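Local atomic coordinates of disulfide isomerase DsbG N-terminal domain-containing protein (PDB entry 3TDG), a protein that probably acts as a periplasmic thiol-disulfide oxidoreductase of the DsbG type, a dimer built from thioredoxin-fold domains and N-terminal dimerisation domains. Residues Q32-N44 against L77-L89. Sequence-based numbering, arbitrary orientation.
Sequences QDNLVSVIEKQTN and LVVSKDGNLIIGL
Asn34, in the first turn of helix 33-43, reaches across to the hairpin turn Ser80-Gly83. Its chi1 of -162°, with CG anti to the backbone N, carries the amide toward the turn, where ND2 donates to Asp82 O at 2.8 Å, a bond tilted from the carbonyl plane. Asn84 OD1 lies very close to the same nitrogen, Asn34 ND2, at 2.4 Å, too short for the bond length to be trusted. The two amides stand almost perpendicular, 89° apart, and a water donates to OD1 of both. Asparagine suits both places because its amide can donate and accept. Asp82 steadies Asn84 in turn: Asn84 ND2 comes to Asp82 OD1 from above the carboxylate plane, while Asp82 OD2 accepts Asn84 N, closing an Asx turn, and Ser80 OG. Gly83 has positive phi, which favours glycine, and its lack of a side chain lets Leu35 CA come to 3.3 Å from Gly83 O, a CH...O contact. Deeper in, the contact is apolar. Ile86 sends CD1 against Leu35 CB (3.9 Å), Val38 CG1 (4.1 Å) and Ile39 CG1 (4.0 Å), its slim end fitting among three branched side chains, while the side chains of Leu35 and Val79 cross at about a right angle, Leu35 CD2 against Val79 CG1 at 4.1 Å. The helix thus packs over the hairpin of strands 74-79 and 85-88, with Leu35 also touching Ile49 of strand 48-54; beyond 85-88 the antiparallel sheet continues into a strand of the second subunit.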
loop_
_atom_site.group_PDB
_atom_site.type_symbol
_atom_site.label_atom_id
_atom_site.label_comp_id
_atom_site.label_asym_id
_atom_site.label_seq_id
_atom_site.Cartn_x
_atom_site.Cartn_y
_atom_site.Cartn_z
ATOM N N GLN A 32 13.153 4.814 32.583
ATOM C CA GLN A 32 11.888 4.919 33.295
ATOM C C GLN A 32 11.128 3.617 33.357
ATOM O O GLN A 32 10.594 3.145 32.382
ATOM C CB GLN A 32 11.011 5.965 32.667
ATOM C CG GLN A 32 9.834 6.344 33.472
ATOM C CD GLN A 32 10.022 7.667 34.168
ATOM O OE1 GLN A 32 9.935 8.726 33.555
ATOM N NE2 GLN A 32 10.296 7.615 35.461
ATOM N N ASP A 33 11.058 3.046 34.535
ATOM C CA ASP A 33 10.360 1.815 34.690
ATOM C C ASP A 33 8.889 1.997 34.481
ATOM O O ASP A 33 8.225 1.093 34.041
ATOM C CB ASP A 33 10.620 1.237 36.063
ATOM C CG ASP A 33 12.058 0.885 36.262
ATOM O OD1 ASP A 33 12.592 0.137 35.430
ATOM O OD2 ASP A 33 12.661 1.364 37.246
ATOM N N ASN A 34 8.368 3.156 34.803
ATOM C CA ASN A 34 6.946 3.303 34.681
ATOM C C ASN A 34 6.429 3.227 33.257
ATOM O O ASN A 34 5.427 2.607 33.002
ATOM C CB ASN A 34 6.449 4.552 35.349
ATOM C CG ASN A 34 4.993 4.492 35.605
ATOM O OD1 ASN A 34 4.496 3.533 36.152
ATOM N ND2 ASN A 34 4.286 5.504 35.190
ATOM N N LEU A 35 7.115 3.869 32.335
ATOM C CA LEU A 35 6.679 3.837 30.963
ATOM C C LEU A 35 6.761 2.433 30.417
ATOM O O LEU A 35 5.854 1.976 29.794
ATOM C CB LEU A 35 7.437 4.841 30.100
ATOM C CG LEU A 35 8.651 4.451 29.287
ATOM C CD1 LEU A 35 8.270 3.777 28.054
ATOM C CD2 LEU A 35 9.415 5.663 28.958
ATOM N N VAL A 36 7.851 1.759 30.695
ATOM C CA VAL A 36 8.042 0.390 30.276
ATOM C C VAL A 36 6.927 -0.477 30.799
ATOM O O VAL A 36 6.430 -1.322 30.132
ATOM C CB VAL A 36 9.379 -0.172 30.765
ATOM C CG1 VAL A 36 9.468 -1.604 30.469
ATOM C CG2 VAL A 36 10.503 0.514 30.105
ATOM N N SER A 37 6.533 -0.238 32.020
ATOM C CA SER A 37 5.541 -1.059 32.632
ATOM C C SER A 37 4.148 -0.732 32.124
ATOM O O SER A 37 3.340 -1.598 31.946
ATOM C CB SER A 37 5.667 -0.949 34.139
ATOM O OG SER A 37 4.431 -0.797 34.743
ATOM N N VAL A 38 3.901 0.525 31.843
ATOM C CA VAL A 38 2.638 0.900 31.282
ATOM C C VAL A 38 2.455 0.259 29.913
ATOM O O VAL A 38 1.407 -0.218 29.597
ATOM C CB VAL A 38 2.485 2.399 31.205
ATOM C CG1 VAL A 38 1.251 2.742 30.514
ATOM C CG2 VAL A 38 2.488 2.991 32.557
ATOM N N ILE A 39 3.498 0.228 29.120
ATOM C CA ILE A 39 3.398 -0.370 27.825
ATOM C C ILE A 39 3.266 -1.869 27.932
ATOM O O ILE A 39 2.462 -2.455 27.271
ATOM C CB ILE A 39 4.572 -0.005 26.938
ATOM C CG1 ILE A 39 4.423 1.418 26.453
ATOM C CG2 ILE A 39 4.619 -0.875 25.740
ATOM C CD1 ILE A 39 5.678 2.018 25.985
ATOM N N GLU A 40 4.061 -2.482 28.781
ATOM C CA GLU A 40 3.995 -3.910 28.941
ATOM C C GLU A 40 2.608 -4.438 29.268
ATOM O O GLU A 40 2.188 -5.375 28.684
ATOM C CB GLU A 40 4.994 -4.392 29.957
ATOM C CG GLU A 40 5.315 -5.810 29.742
ATOM C CD GLU A 40 6.311 -6.360 30.696
ATOM O OE1 GLU A 40 6.511 -5.794 31.761
ATOM O OE2 GLU A 40 6.887 -7.375 30.365
ATOM N N LYS A 41 1.913 -3.810 30.193
ATOM C CA LYS A 41 0.595 -4.288 30.637
ATOM C C LYS A 41 -0.430 -4.322 29.512
ATOM O O LYS A 41 -1.274 -5.223 29.469
ATOM C CB LYS A 41 -0.001 -3.401 31.734
ATOM C CG LYS A 41 0.872 -3.150 32.917
ATOM C CD LYS A 41 0.260 -2.003 33.768
ATOM C CE LYS A 41 -0.326 -2.522 35.077
ATOM N NZ LYS A 41 0.741 -3.213 35.888
ATOM N N GLN A 42 -0.394 -3.318 28.636
ATOM C CA GLN A 42 -1.396 -3.241 27.581
ATOM C C GLN A 42 -0.915 -3.666 26.184
ATOM O O GLN A 42 -1.658 -3.571 25.225
ATOM C CB GLN A 42 -2.136 -1.885 27.596
ATOM C CG GLN A 42 -1.244 -0.667 27.630
ATOM C CD GLN A 42 -1.986 0.599 28.073
ATOM O OE1 GLN A 42 -2.809 1.136 27.340
ATOM N NE2 GLN A 42 -1.679 1.078 29.268
ATOM N N THR A 43 0.308 -4.177 26.068
ATOM C CA THR A 43 0.748 -4.752 24.791
ATOM C C THR A 43 1.409 -6.107 24.955
ATOM O O THR A 43 1.598 -6.825 23.981
ATOM C CB THR A 43 1.785 -3.856 24.070
ATOM O OG1 THR A 43 3.002 -3.840 24.828
ATOM C CG2 THR A 43 1.261 -2.465 23.898
ATOM N N ASN A 44 1.770 -6.436 26.189
ATOM C CA ASN A 44 2.677 -7.534 26.485
ATOM C C ASN A 44 4.011 -7.461 25.719
ATOM O O ASN A 44 4.601 -8.486 25.376
ATOM C CB ASN A 44 2.017 -8.910 26.309
ATOM C CG ASN A 44 2.832 -10.009 26.962
ATOM O OD1 ASN A 44 3.325 -9.836 28.071
ATOM N ND2 ASN A 44 3.023 -11.111 26.262
ATOM N N LEU A 77 8.570 8.508 20.749
ATOM C CA LEU A 77 7.439 8.811 21.624
ATOM C C LEU A 77 7.595 10.169 22.301
ATOM O O LEU A 77 8.719 10.651 22.519
ATOM C CB LEU A 77 7.373 7.759 22.749
ATOM C CG LEU A 77 7.528 6.267 22.400
ATOM C CD1 LEU A 77 7.716 5.423 23.677
ATOM C CD2 LEU A 77 6.323 5.797 21.593
ATOM N N VAL A 78 6.469 10.752 22.682
ATOM C CA VAL A 78 6.463 11.814 23.694
ATOM C C VAL A 78 5.885 11.196 24.968
ATOM O O VAL A 78 4.837 10.537 24.935
ATOM C CB VAL A 78 5.692 13.084 23.202
ATOM C CG1 VAL A 78 5.483 14.076 24.327
ATOM C CG2 VAL A 78 6.485 13.762 22.082
ATOM N N VAL A 79 6.597 11.374 26.076
ATOM C CA VAL A 79 6.264 10.723 27.341
ATOM C C VAL A 79 6.232 11.751 28.489
ATOM O O VAL A 79 7.111 12.616 28.580
ATOM C CB VAL A 79 7.272 9.577 27.653
ATOM C CG1 VAL A 79 6.992 8.933 28.999
ATOM C CG2 VAL A 79 7.266 8.509 26.546
ATOM N N SER A 80 5.221 11.667 29.349
ATOM C CA SER A 80 5.164 12.523 30.542
ATOM C C SER A 80 6.293 12.198 31.535
ATOM O O SER A 80 6.932 11.138 31.444
ATOM C CB SER A 80 3.795 12.442 31.225
ATOM O OG SER A 80 3.519 11.125 31.667
ATOM N N LYS A 81 6.533 13.130 32.462
ATOM C CA LYS A 81 7.545 12.995 33.520
ATOM C C LYS A 81 7.398 11.730 34.351
ATOM O O LYS A 81 8.386 11.052 34.645
ATOM C CB LYS A 81 7.487 14.208 34.464
ATOM C CG LYS A 81 8.377 15.368 34.064
ATOM C CD LYS A 81 8.478 16.380 35.209
ATOM C CE LYS A 81 9.531 17.452 34.934
ATOM N NZ LYS A 81 10.933 16.925 35.064
ATOM N N ASP A 82 6.168 11.418 34.750
ATOM C CA ASP A 82 5.940 10.219 35.548
ATOM C C ASP A 82 5.880 8.923 34.704
ATOM O O ASP A 82 5.762 7.838 35.254
ATOM C CB ASP A 82 4.691 10.387 36.421
ATOM C CG ASP A 82 3.431 10.612 35.610
ATOM O OD1 ASP A 82 2.367 10.783 36.241
ATOM O OD2 ASP A 82 3.480 10.600 34.353
ATOM N N GLY A 83 5.991 9.041 33.379
ATOM C CA GLY A 83 5.959 7.881 32.482
ATOM C C GLY A 83 4.584 7.258 32.301
ATOM O O GLY A 83 4.472 6.145 31.779
ATOM N N ASN A 84 3.538 7.980 32.710
ATOM C CA ASN A 84 2.169 7.479 32.684
ATOM C C ASN A 84 1.359 7.821 31.440
ATOM O O ASN A 84 0.257 7.310 31.266
ATOM C CB ASN A 84 1.410 7.938 33.930
ATOM C CG ASN A 84 1.777 7.124 35.156
ATOM O OD1 ASN A 84 1.906 5.898 35.086
ATOM N ND2 ASN A 84 1.944 7.797 36.281
ATOM N N LEU A 85 1.882 8.719 30.606
ATOM C CA LEU A 85 1.240 9.084 29.344
ATOM C C LEU A 85 2.276 8.971 28.224
ATOM O O LEU A 85 3.394 9.475 28.327
ATOM C CB LEU A 85 0.642 10.498 29.419
ATOM C CG LEU A 85 0.075 11.137 28.137
ATOM C CD1 LEU A 85 -1.151 10.386 27.604
ATOM C CD2 LEU A 85 -0.249 12.596 28.394
ATOM N N ILE A 86 1.906 8.265 27.163
ATOM C CA ILE A 86 2.837 7.898 26.124
ATOM C C ILE A 86 2.109 8.105 24.807
ATOM O O ILE A 86 1.051 7.504 24.570
ATOM C CB ILE A 86 3.278 6.416 26.287
ATOM C CG1 ILE A 86 4.148 6.239 27.538
ATOM C CG2 ILE A 86 4.029 5.920 25.053
ATOM C CD1 ILE A 86 3.916 4.963 28.316
ATOM N N ILE A 87 2.677 8.959 23.957
ATOM C CA ILE A 87 2.083 9.292 22.667
ATOM C C ILE A 87 3.125 9.040 21.587
ATOM O O ILE A 87 4.254 9.532 21.685
ATOM C CB ILE A 87 1.618 10.771 22.630
ATOM C CG1 ILE A 87 0.612 11.023 23.749
ATOM C CG2 ILE A 87 0.978 11.118 21.268
ATOM C CD1 ILE A 87 0.500 12.482 24.185
ATOM N N GLY A 88 2.762 8.262 20.564
ATOM C CA GLY A 88 3.686 8.016 19.457
ATOM C C GLY A 88 3.931 9.292 18.647
ATOM O O GLY A 88 2.983 10.031 18.355
ATOM N N LEU A 89 5.189 9.551 18.297
ATOM C CA LEU A 89 5.536 10.682 17.429
ATOM C C LEU A 89 5.376 10.303 15.972
ATOM O O LEU A 89 5.526 9.142 15.601
ATOM C CB LEU A 89 6.973 11.148 17.661
ATOM C CG LEU A 89 7.262 12.198 18.738
ATOM C CD1 LEU A 89 8.745 12.419 18.852
ATOM C CD2 LEU A 89 6.545 13.509 18.416
HETATM O O HOH W 1 1.431 3.513 36.510
#